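Local coordinates for protein DNA helicase RecQ (Deinococcus radiodurans, PDB 4Q48) that probably uses ATP hydrolysis to move along DNA in the 3'-5' direction and unwind the duplex, the chain here being the catalytic core of this RecQ-family helicase, at residues 224-229 with 307-312; 241-246 with 250-255; 322-327 with 334-339. One frame throughout, in Å; residues are numbered along the deposited sequence.

Contact 1: residues 224-229 with 307-312; sequences TQLLHF and FVAHLD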
loop_
_atom_site.group_PDB
_atom_site.type_symbol
_atom_site.label_atom_id
_atom_site.label_comp_id
_atom_site.label_asym_id
_atom_site.label_seq_id
_atom_site.Cartn_x
_atom_site.Cartn_y
_atom_site.Cartn_z
ATOM N N THR A 224 -14.218 -26.757 4.588
ATOM C CA THR A 224 -14.067 -27.888 3.663
ATOM C C THR A 224 -13.125 -27.546 2.505
ATOM O O THR A 224 -12.273 -28.357 2.109
ATOM C CB THR A 224 -15.436 -28.345 3.115
ATOM O OG1 THR A 224 -16.160 -28.971 4.175
ATOM C CG2 THR A 224 -15.269 -29.318 1.948
ATOM N N GLN A 225 -13.290 -26.342 1.960
ATOM C CA GLN A 225 -12.500 -25.905 0.821
ATOM C C GLN A 225 -11.028 -25.849 1.192
ATOM O O GLN A 225 -10.163 -26.255 0.404
ATOM C CB GLN A 225 -12.980 -24.550 0.333
ATOM C CG GLN A 225 -14.096 -24.653 -0.699
ATOM C CD GLN A 225 -14.808 -23.321 -0.938
ATOM O OE1 GLN A 225 -15.068 -22.558 0.006
ATOM N NE2 GLN A 225 -15.158 -23.060 -2.189
ATOM N N LEU A 226 -10.769 -25.357 2.404
ATOM C CA LEU A 226 -9.425 -25.118 2.874
ATOM C C LEU A 226 -8.661 -26.406 3.025
ATOM O O LEU A 226 -7.521 -26.527 2.566
ATOM C CB LEU A 226 -9.447 -24.377 4.205
ATOM C CG LEU A 226 -8.052 -24.247 4.821
ATOM C CD1 LEU A 226 -7.223 -23.310 3.986
ATOM C CD2 LEU A 226 -8.065 -23.763 6.284
ATOM N N LEU A 227 -9.294 -27.366 3.679
ATOM C CA LEU A 227 -8.681 -28.647 3.952
ATOM C C LEU A 227 -8.372 -29.312 2.635
ATOM O O LEU A 227 -7.291 -29.877 2.436
ATOM C CB LEU A 227 -9.586 -29.508 4.831
ATOM C CG LEU A 227 -9.032 -30.873 5.209
ATOM C CD1 LEU A 227 -7.679 -30.678 5.859
ATOM C CD2 LEU A 227 -9.975 -31.496 6.205
ATOM N N HIS A 228 -9.317 -29.247 1.711
ATOM C CA HIS A 228 -9.022 -29.850 0.433
ATOM C C HIS A 228 -7.767 -29.166 -0.167
ATOM O O HIS A 228 -6.878 -29.839 -0.681
ATOM C CB HIS A 228 -10.187 -29.727 -0.523
ATOM C CG HIS A 228 -9.907 -30.354 -1.842
ATOM N ND1 HIS A 228 -9.694 -29.619 -2.987
ATOM C CD2 HIS A 228 -9.768 -31.653 -2.198
ATOM C CE1 HIS A 228 -9.445 -30.438 -3.993
ATOM N NE2 HIS A 228 -9.486 -31.679 -3.542
ATOM N N PHE A 229 -7.680 -27.837 -0.047
ATOM C CA PHE A 229 -6.534 -27.082 -0.534
ATOM C C PHE A 229 -5.251 -27.552 0.142
ATOM O O PHE A 229 -4.270 -27.887 -0.515
ATOM C CB PHE A 229 -6.761 -25.568 -0.297
ATOM C CG PHE A 229 -5.546 -24.698 -0.547
ATOM C CD1 PHE A 229 -4.970 -24.630 -1.800
ATOM C CD2 PHE A 229 -5.002 -23.936 0.483
ATOM C CE1 PHE A 229 -3.866 -23.836 -2.029
ATOM C CE2 PHE A 229 -3.883 -23.127 0.263
ATOM C CZ PHE A 229 -3.321 -23.064 -0.990
ATOM N N PHE A 307 1.991 -21.360 2.187
ATOM C CA PHE A 307 0.740 -20.729 1.797
ATOM C C PHE A 307 0.200 -19.725 2.817
ATOM O O PHE A 307 0.503 -19.796 4.025
ATOM C CB PHE A 307 -0.325 -21.788 1.515
ATOM C CG PHE A 307 -0.839 -22.522 2.744
ATOM C CD1 PHE A 307 -0.266 -23.719 3.151
ATOM C CD2 PHE A 307 -1.953 -22.064 3.429
ATOM C CE1 PHE A 307 -0.762 -24.411 4.230
ATOM C CE2 PHE A 307 -2.456 -22.763 4.522
ATOM C CZ PHE A 307 -1.855 -23.937 4.917
ATOM N N VAL A 308 -0.577 -18.771 2.308
ATOM C CA VAL A 308 -1.400 -17.938 3.160
ATOM C C VAL A 308 -2.842 -18.025 2.706
ATOM O O VAL A 308 -3.177 -17.686 1.565
ATOM C CB VAL A 308 -0.944 -16.488 3.182
ATOM C CG1 VAL A 308 -2.029 -15.629 3.764
ATOM C CG2 VAL A 308 0.285 -16.368 4.045
ATOM N N ALA A 309 -3.693 -18.461 3.631
ATOM C CA ALA A 309 -5.111 -18.630 3.389
ATOM C C ALA A 309 -5.928 -17.528 4.035
ATOM O O ALA A 309 -5.772 -17.251 5.223
ATOM C CB ALA A 309 -5.570 -19.985 3.908
ATOM N N HIS A 310 -6.848 -16.938 3.270
ATOM C CA HIS A 310 -7.786 -15.988 3.849
ATOM C C HIS A 310 -9.189 -16.583 3.843
ATOM O O HIS A 310 -9.738 -16.887 2.782
ATOM C CB HIS A 310 -7.742 -14.661 3.094
ATOM C CG HIS A 310 -6.617 -13.764 3.519
ATOM N ND1 HIS A 310 -5.399 -13.732 2.869
ATOM C CD2 HIS A 310 -6.526 -12.874 4.538
ATOM C CE1 HIS A 310 -4.613 -12.854 3.467
ATOM N NE2 HIS A 310 -5.275 -12.317 4.478
ATOM N N LEU A 311 -9.770 -16.750 5.030
ATOM C CA LEU A 311 -11.074 -17.386 5.134
ATOM C C LEU A 311 -12.131 -16.311 5.347
ATOM O O LEU A 311 -13.334 -16.592 5.444
ATOM C CB LEU A 311 -11.069 -18.389 6.282
ATOM C CG LEU A 311 -10.492 -19.747 5.892
ATOM C CD1 LEU A 311 -10.362 -20.658 7.106
ATOM C CD2 LEU A 311 -11.308 -20.407 4.813
ATOM N N ASP A 312 -11.658 -15.070 5.402
ATOM C CA ASP A 312 -12.514 -13.897 5.451
ATOM C C ASP A 312 -11.812 -12.779 4.696
ATOM O O ASP A 312 -10.607 -12.859 4.422
ATOM C CB ASP A 312 -12.811 -13.428 6.892
ATOM C CG ASP A 312 -13.501 -14.473 7.734
ATOM O OD1 ASP A 312 -14.615 -14.914 7.368
ATOM O OD2 ASP A 312 -12.935 -14.826 8.794
#

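Contact 2: residues 241-246 with 250-255; sequences VYCLSR and EETAKW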
loop_
_atom_site.group_PDB
_atom_site.type_symbol
_atom_site.label_atom_id
_atom_site.label_comp_id
_atom_site.label_asym_id
_atom_site.label_seq_id
_atom_site.Cartn_x
_atom_site.Cartn_y
_atom_site.Cartn_z
ATOM N N VAL A 241 -3.167 -19.338 8.267
ATOM C CA VAL A 241 -4.575 -19.146 7.923
ATOM C C VAL A 241 -5.137 -17.958 8.668
ATOM O O VAL A 241 -5.236 -18.009 9.885
ATOM C CB VAL A 241 -5.427 -20.370 8.284
ATOM C CG1 VAL A 241 -6.900 -20.103 7.982
ATOM C CG2 VAL A 241 -4.900 -21.614 7.591
ATOM N N TYR A 242 -5.513 -16.892 7.970
ATOM C CA TYR A 242 -6.078 -15.713 8.640
ATOM C C TYR A 242 -7.605 -15.744 8.789
ATOM O O TYR A 242 -8.326 -15.964 7.815
ATOM C CB TYR A 242 -5.705 -14.476 7.872
ATOM C CG TYR A 242 -4.265 -14.106 7.979
ATOM C CD1 TYR A 242 -3.761 -13.494 9.128
ATOM C CD2 TYR A 242 -3.407 -14.308 6.913
ATOM C CE1 TYR A 242 -2.425 -13.119 9.216
ATOM C CE2 TYR A 242 -2.076 -13.926 6.989
ATOM C CZ TYR A 242 -1.592 -13.345 8.139
ATOM O OH TYR A 242 -0.266 -12.992 8.197
ATOM N N CYS A 243 -8.105 -15.509 9.995
ATOM C CA CYS A 243 -9.558 -15.387 10.196
ATOM C C CYS A 243 -9.887 -14.046 10.830
ATOM O O CYS A 243 -9.003 -13.401 11.416
ATOM C CB CYS A 243 -10.105 -16.527 11.049
ATOM S SG CYS A 243 -9.799 -18.164 10.361
ATOM N N LEU A 244 -11.152 -13.627 10.712
ATOM C CA LEU A 244 -11.550 -12.261 11.093
ATOM C C LEU A 244 -11.673 -12.052 12.594
ATOM O O LEU A 244 -11.251 -11.024 13.127
ATOM C CB LEU A 244 -12.857 -11.857 10.409
ATOM C CG LEU A 244 -12.936 -10.325 10.312
ATOM C CD1 LEU A 244 -11.652 -9.766 9.678
ATOM C CD2 LEU A 244 -14.176 -9.847 9.538
ATOM N N SER A 245 -12.259 -13.030 13.266
ATOM C CA SER A 245 -12.499 -12.943 14.703
ATOM C C SER A 245 -11.584 -13.863 15.505
ATOM O O SER A 245 -11.046 -14.844 14.994
ATOM C CB SER A 245 -13.956 -13.302 15.029
ATOM O OG SER A 245 -14.244 -14.647 14.668
ATOM N N ARG A 246 -11.422 -13.524 16.773
ATOM C CA ARG A 246 -10.683 -14.359 17.706
ATOM C C ARG A 246 -11.362 -15.739 17.905
ATOM O O ARG A 246 -10.699 -16.735 18.211
ATOM C CB ARG A 246 -10.528 -13.599 19.023
ATOM C CG ARG A 246 -10.344 -14.455 20.244
ATOM C CD ARG A 246 -9.956 -13.615 21.452
ATOM N NE ARG A 246 -9.816 -14.439 22.652
ATOM C CZ ARG A 246 -9.517 -13.962 23.855
ATOM N NH1 ARG A 246 -9.321 -12.659 24.018
ATOM N NH2 ARG A 246 -9.417 -14.786 24.893
ATOM N N GLU A 250 -9.679 -19.699 17.156
ATOM C CA GLU A 250 -9.807 -20.811 18.093
ATOM C C GLU A 250 -10.427 -22.057 17.457
ATOM O O GLU A 250 -9.814 -23.138 17.419
ATOM C CB GLU A 250 -10.661 -20.370 19.287
ATOM C CG GLU A 250 -9.984 -19.387 20.245
ATOM C CD GLU A 250 -10.941 -18.861 21.327
ATOM O OE1 GLU A 250 -11.594 -19.688 22.025
ATOM O OE2 GLU A 250 -11.029 -17.613 21.475
ATOM N N GLU A 251 -11.630 -21.891 16.919
ATOM C CA GLU A 251 -12.400 -23.030 16.447
ATOM C C GLU A 251 -11.812 -23.671 15.214
ATOM O O GLU A 251 -11.780 -24.893 15.111
ATOM C CB GLU A 251 -13.851 -22.627 16.205
ATOM C CG GLU A 251 -14.602 -22.403 17.518
ATOM C CD GLU A 251 -16.001 -21.882 17.311
ATOM O OE1 GLU A 251 -16.144 -20.808 16.690
ATOM O OE2 GLU A 251 -16.955 -22.542 17.783
ATOM N N THR A 252 -11.348 -22.843 14.283
ATOM C CA THR A 252 -10.643 -23.332 13.095
ATOM C C THR A 252 -9.368 -24.087 13.495
ATOM O O THR A 252 -9.108 -25.194 13.004
ATOM C CB THR A 252 -10.267 -22.160 12.147
ATOM O OG1 THR A 252 -11.454 -21.433 11.798
ATOM C CG2 THR A 252 -9.564 -22.658 10.886
ATOM N N ALA A 253 -8.607 -23.498 14.423
ATOM C CA ALA A 253 -7.373 -24.104 14.893
ATOM C C ALA A 253 -7.650 -25.488 15.458
ATOM O O ALA A 253 -6.871 -26.401 15.222
ATOM C CB ALA A 253 -6.680 -23.218 15.953
ATOM N N LYS A 254 -8.745 -25.688 16.187
ATOM C CA LYS A 254 -8.906 -27.035 16.732
ATOM C C LYS A 254 -9.653 -27.938 15.748
ATOM O O LYS A 254 -9.534 -29.167 15.808
ATOM C CB LYS A 254 -9.569 -27.055 18.114
ATOM C CG LYS A 254 -8.729 -27.980 19.041
ATOM C CD LYS A 254 -9.367 -28.406 20.363
ATOM C CE LYS A 254 -8.850 -29.794 20.825
ATOM N NZ LYS A 254 -7.545 -30.208 20.196
ATOM N N TRP A 255 -10.385 -27.336 14.820
ATOM C CA TRP A 255 -10.980 -28.119 13.742
ATOM C C TRP A 255 -9.862 -28.712 12.900
ATOM O O TRP A 255 -9.940 -29.850 12.438
ATOM C CB TRP A 255 -11.916 -27.257 12.886
ATOM C CG TRP A 255 -12.592 -28.008 11.803
ATOM C CD1 TRP A 255 -13.746 -28.721 11.890
ATOM C CD2 TRP A 255 -12.172 -28.090 10.443
ATOM N NE1 TRP A 255 -14.063 -29.272 10.670
ATOM C CE2 TRP A 255 -13.111 -28.895 9.762
ATOM C CE3 TRP A 255 -11.092 -27.563 9.732
ATOM C CZ2 TRP A 255 -13.000 -29.184 8.405
ATOM C CZ3 TRP A 255 -10.979 -27.857 8.386
ATOM C CH2 TRP A 255 -11.925 -28.662 7.740
#

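Contact 3: residues 322-327 with 334-339; sequences QETGRA and STAWMV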
loop_
_atom_site.group_PDB
_atom_site.type_symbol
_atom_site.label_atom_id
_atom_site.label_comp_id
_atom_site.label_asym_id
_atom_site.label_seq_id
_atom_site.Cartn_x
_atom_site.Cartn_y
_atom_site.Cartn_z
ATOM N N GLN A 322 0.309 -7.263 2.943
ATOM C CA GLN A 322 1.290 -7.559 3.972
ATOM C C GLN A 322 1.058 -9.003 4.414
ATOM O O GLN A 322 2.006 -9.764 4.624
ATOM C CB GLN A 322 1.204 -6.611 5.180
ATOM C CG GLN A 322 1.811 -7.264 6.434
ATOM C CD GLN A 322 1.527 -6.554 7.756
ATOM O OE1 GLN A 322 0.390 -6.157 8.040
ATOM N NE2 GLN A 322 2.558 -6.436 8.595
ATOM N N GLU A 323 -0.205 -9.400 4.522
ATOM C CA GLU A 323 -0.486 -10.739 4.999
ATOM C C GLU A 323 -0.052 -11.823 3.995
ATOM O O GLU A 323 0.740 -12.675 4.331
ATOM C CB GLU A 323 -1.961 -10.874 5.339
ATOM C CG GLU A 323 -2.310 -10.295 6.673
ATOM C CD GLU A 323 -3.749 -9.816 6.743
ATOM O OE1 GLU A 323 -4.598 -10.391 6.025
ATOM O OE2 GLU A 323 -4.029 -8.846 7.493
ATOM N N THR A 324 -0.527 -11.770 2.761
ATOM C CA THR A 324 -0.070 -12.712 1.762
ATOM C C THR A 324 1.455 -12.664 1.613
ATOM O O THR A 324 2.091 -13.666 1.258
ATOM C CB THR A 324 -0.695 -12.444 0.375
ATOM O OG1 THR A 324 -0.275 -11.162 -0.086
ATOM C CG2 THR A 324 -2.202 -12.501 0.415
ATOM N N GLY A 325 2.029 -11.484 1.845
ATOM C CA GLY A 325 3.443 -11.274 1.638
ATOM C C GLY A 325 4.324 -12.017 2.604
ATOM O O GLY A 325 5.529 -12.060 2.428
ATOM N N ARG A 326 3.739 -12.609 3.632
ATOM C CA ARG A 326 4.528 -13.371 4.592
ATOM C C ARG A 326 4.870 -14.729 4.057
ATOM O O ARG A 326 5.565 -15.513 4.706
ATOM C CB ARG A 326 3.789 -13.531 5.916
ATOM C CG ARG A 326 3.570 -12.253 6.647
ATOM C CD ARG A 326 3.364 -12.505 8.093
ATOM N NE ARG A 326 3.649 -11.322 8.891
ATOM C CZ ARG A 326 2.731 -10.424 9.213
ATOM N NH1 ARG A 326 1.483 -10.588 8.783
ATOM N NH2 ARG A 326 3.053 -9.374 9.964
ATOM N N ALA A 327 4.421 -14.987 2.844
ATOM C CA ALA A 327 4.613 -16.271 2.231
ATOM C C ALA A 327 5.831 -16.215 1.351
ATOM O O ALA A 327 6.247 -15.142 0.964
ATOM C CB ALA A 327 3.390 -16.666 1.435
ATOM N N SER A 334 4.847 -20.326 -3.598
ATOM C CA SER A 334 3.892 -20.344 -2.521
ATOM C C SER A 334 2.581 -19.844 -3.076
ATOM O O SER A 334 2.567 -19.178 -4.109
ATOM C CB SER A 334 4.366 -19.495 -1.350
ATOM O OG SER A 334 5.555 -20.034 -0.819
ATOM N N THR A 335 1.484 -20.202 -2.416
ATOM C CA THR A 335 0.149 -19.837 -2.868
ATOM C C THR A 335 -0.522 -18.897 -1.888
ATOM O O THR A 335 -0.485 -19.122 -0.680
ATOM C CB THR A 335 -0.786 -21.049 -2.998
ATOM O OG1 THR A 335 -0.128 -22.162 -3.635
ATOM C CG2 THR A 335 -2.077 -20.632 -3.718
ATOM N N ALA A 336 -1.143 -17.846 -2.394
ATOM C CA ALA A 336 -2.047 -17.078 -1.569
ATOM C C ALA A 336 -3.422 -17.439 -2.053
ATOM O O ALA A 336 -3.717 -17.284 -3.237
ATOM C CB ALA A 336 -1.778 -15.605 -1.669
ATOM N N TRP A 337 -4.227 -17.982 -1.139
ATOM C CA TRP A 337 -5.528 -18.590 -1.424
ATOM C C TRP A 337 -6.586 -17.923 -0.555
ATOM O O TRP A 337 -6.453 -17.902 0.679
ATOM C CB TRP A 337 -5.433 -20.066 -1.125
ATOM C CG TRP A 337 -6.624 -20.949 -1.327
ATOM C CD1 TRP A 337 -6.839 -21.796 -2.374
ATOM C CD2 TRP A 337 -7.701 -21.174 -0.398
ATOM N NE1 TRP A 337 -8.000 -22.517 -2.174
ATOM C CE2 TRP A 337 -8.550 -22.153 -0.970
ATOM C CE3 TRP A 337 -8.033 -20.643 0.856
ATOM C CZ2 TRP A 337 -9.719 -22.601 -0.337
ATOM C CZ3 TRP A 337 -9.207 -21.080 1.475
ATOM C CH2 TRP A 337 -10.023 -22.062 0.878
ATOM N N MET A 338 -7.610 -17.339 -1.179
ATOM C CA MET A 338 -8.672 -16.657 -0.427
ATOM C C MET A 338 -10.072 -16.936 -0.987
ATOM O O MET A 338 -10.331 -16.903 -2.205
ATOM C CB MET A 338 -8.439 -15.143 -0.371
ATOM C CG MET A 338 -9.642 -14.337 0.161
ATOM S SD MET A 338 -9.363 -12.558 0.419
ATOM C CE MET A 338 -9.286 -11.940 -1.248
ATOM N N VAL A 339 -10.983 -17.194 -0.061
ATOM C CA VAL A 339 -12.378 -17.325 -0.405
ATOM C C VAL A 339 -13.164 -16.307 0.395
ATOM O O VAL A 339 -12.858 -16.001 1.544
ATOM C CB VAL A 339 -12.937 -18.748 -0.135
ATOM C CG1 VAL A 339 -12.497 -19.740 -1.226
ATOM C CG2 VAL A 339 -12.597 -19.212 1.292
#

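Contact 1: residues 224-229 with 307-312
Leu226 and Phe229, one helical turn apart, press on Ala309, Leu311 and Phe307, laying helix 222-233 against strand 305-310 in the second RecA-like domain of the helicase. The two branches of Leu226 divide the work. CD1 lies 3.7 Å from CB of Ala309, while CD2 meets CD1 of Leu311 at 3.9 Å, the two leucine side chains crossing at about a right angle. The aromatic pair is T-shaped: the edge of Phe229 is turned to the face of Phe307, with ring planes at 83° and centroids 5.6 Å apart. Its closest atoms are CE2 of Phe229 and CD2 of Phe307, at 3.9 Å. The two side chains run past each other in opposite directions, and the CZ of Phe229 also comes to 4.1 Å from the CB of Phe307.

A torsion explains the reach of the first ring: CG of Phe229 stands anti to the backbone N (chi1 170°), which carries the ring out from the helix to Phe307. In the second shell around these residues, all of them buried, Trp337 of strand 334-340 stacks on Phe229 and touches Leu226, while Val241 of strand 238-242 packs against Leu226, Phe307 and Leu311. The helix is tied to the chain before it by the amide of Gln225, whose OE1 accepts from N of Asp220 and whose NE2 donates to O of Leu218.

Contact 2: residues 241-246 with 250-255
The loop from strand 238-242 into helix 246-258, a beta-alpha junction, sets Cys243 against Thr252 and Arg246 against Glu250. The first turn of the helix is joined by a backbone bond from N of Glu250 to O of Arg246; at 3.3 Å it is weak, although its N-H...O angle of 177° is almost straight. Over that bond runs a salt bridge, with NE of Arg246 3.6 Å from OE2 of Glu250, a long separation for a pair at the surface. The carboxylate oxygen sits at the edge of the guanidinium, in its plane, and the two flat groups are inclined by 53°. Only OE2 comes close to NE of Arg246; OE1 lies well beyond it. That same OE2 rests on the aliphatic part of the side chain, 3.5 Å from CG of Arg246. Placing CG of Glu250 beside its own backbone N (chi1 -72°) sends the otherwise extended acid back over the carbonyl of Arg246; the arginine chain is extended too, from CG to NE.

In the C-terminal RecA-like domain this junction probably corresponds to helicase motif IV. Ser245 supplies the N-cap, and its OG is also hydrogen-bonded to OG of Ser248. Deeper in, SG of Cys243 approaches OG1 of Thr252 to 3.9 Å, a van der Waals contact; the threonine hydroxyl bonds instead to the main-chain O of Ser248. Cys243 is further packed by Leu311 and Val249, and the N of Leu244 is held by OD2 of Asp312.

Contact 3: residues 322-327 with 334-339
A type I turn from Thr324 to Ala327 brings these two residues alongside the first residues of strand 334-340, with CA atoms 5.8 Å apart for Thr324 and Ala336 and 6.3 Å for Ala327 and Ser334. The turn is closed by N of Ala327 bonding to O of Thr324 at 3.1 Å. Across the gap the meeting is apolar and small-sided. The closest touch is CG2 of Thr324 to CB of Ala336 at 3.8 Å, with the threonine CB almost as near at 3.9 Å. Further along, CB of Ala327 meets CB of Ser334 at 4.1 Å, and this second pair shares the contact about equally.

The torsion of Thr324 separates its two branches: OG1 lies between backbone N and carbonyl carbon (chi1 63°) and bonds to O of Tyr320 in its own helix, leaving CG2 to face the strand. Ser334 behaves similarly, offering CB to the turn while OG bonds to the main-chain O of Val305. Both buried hydroxyls are thus satisfied outside the contact. Strand alternation sorts the rest, since Ser334 and Ala336 point to the turn and Thr335 and Trp337 to the other face, where helix 222-233 lies. Val308 and His310 on the neighbouring strand, together with Tyr214, extend the patch against Ala327 and Thr324.

This is the return leg of a beta-alpha-beta crossover, strand 305-310, helix 317-324 and strand 334-340, and the sequence QETGRA is the opening of motif VI, a hallmark of RecQ and other superfamily 2 helicases.

All three contacts reach one parallel sheet of the second RecA-like domain, with strand 305-310 between 238-242 and 334-340. Contacts 1 and 3 lie on opposite faces, since side chains alternate: Phe307 and Ala309 point to helix 222-233, Val308 and His310 to the side of 322-327. Their centres are about 10 Å apart, and NE2 of His310 meets OE1 of Glu323 at 2.6 Å, a probable hydrogen bond. Contact 2, centred about 11 Å from contact 1, meets it through N of Tyr242 and O of Ala309 at 2.8 Å. Contacts 2 and 3 join where Tyr242 OH lies 3.0 Å from Arg326 NH1. In contact 3 the Ala336 side chain is about 12 Å from the zinc ion.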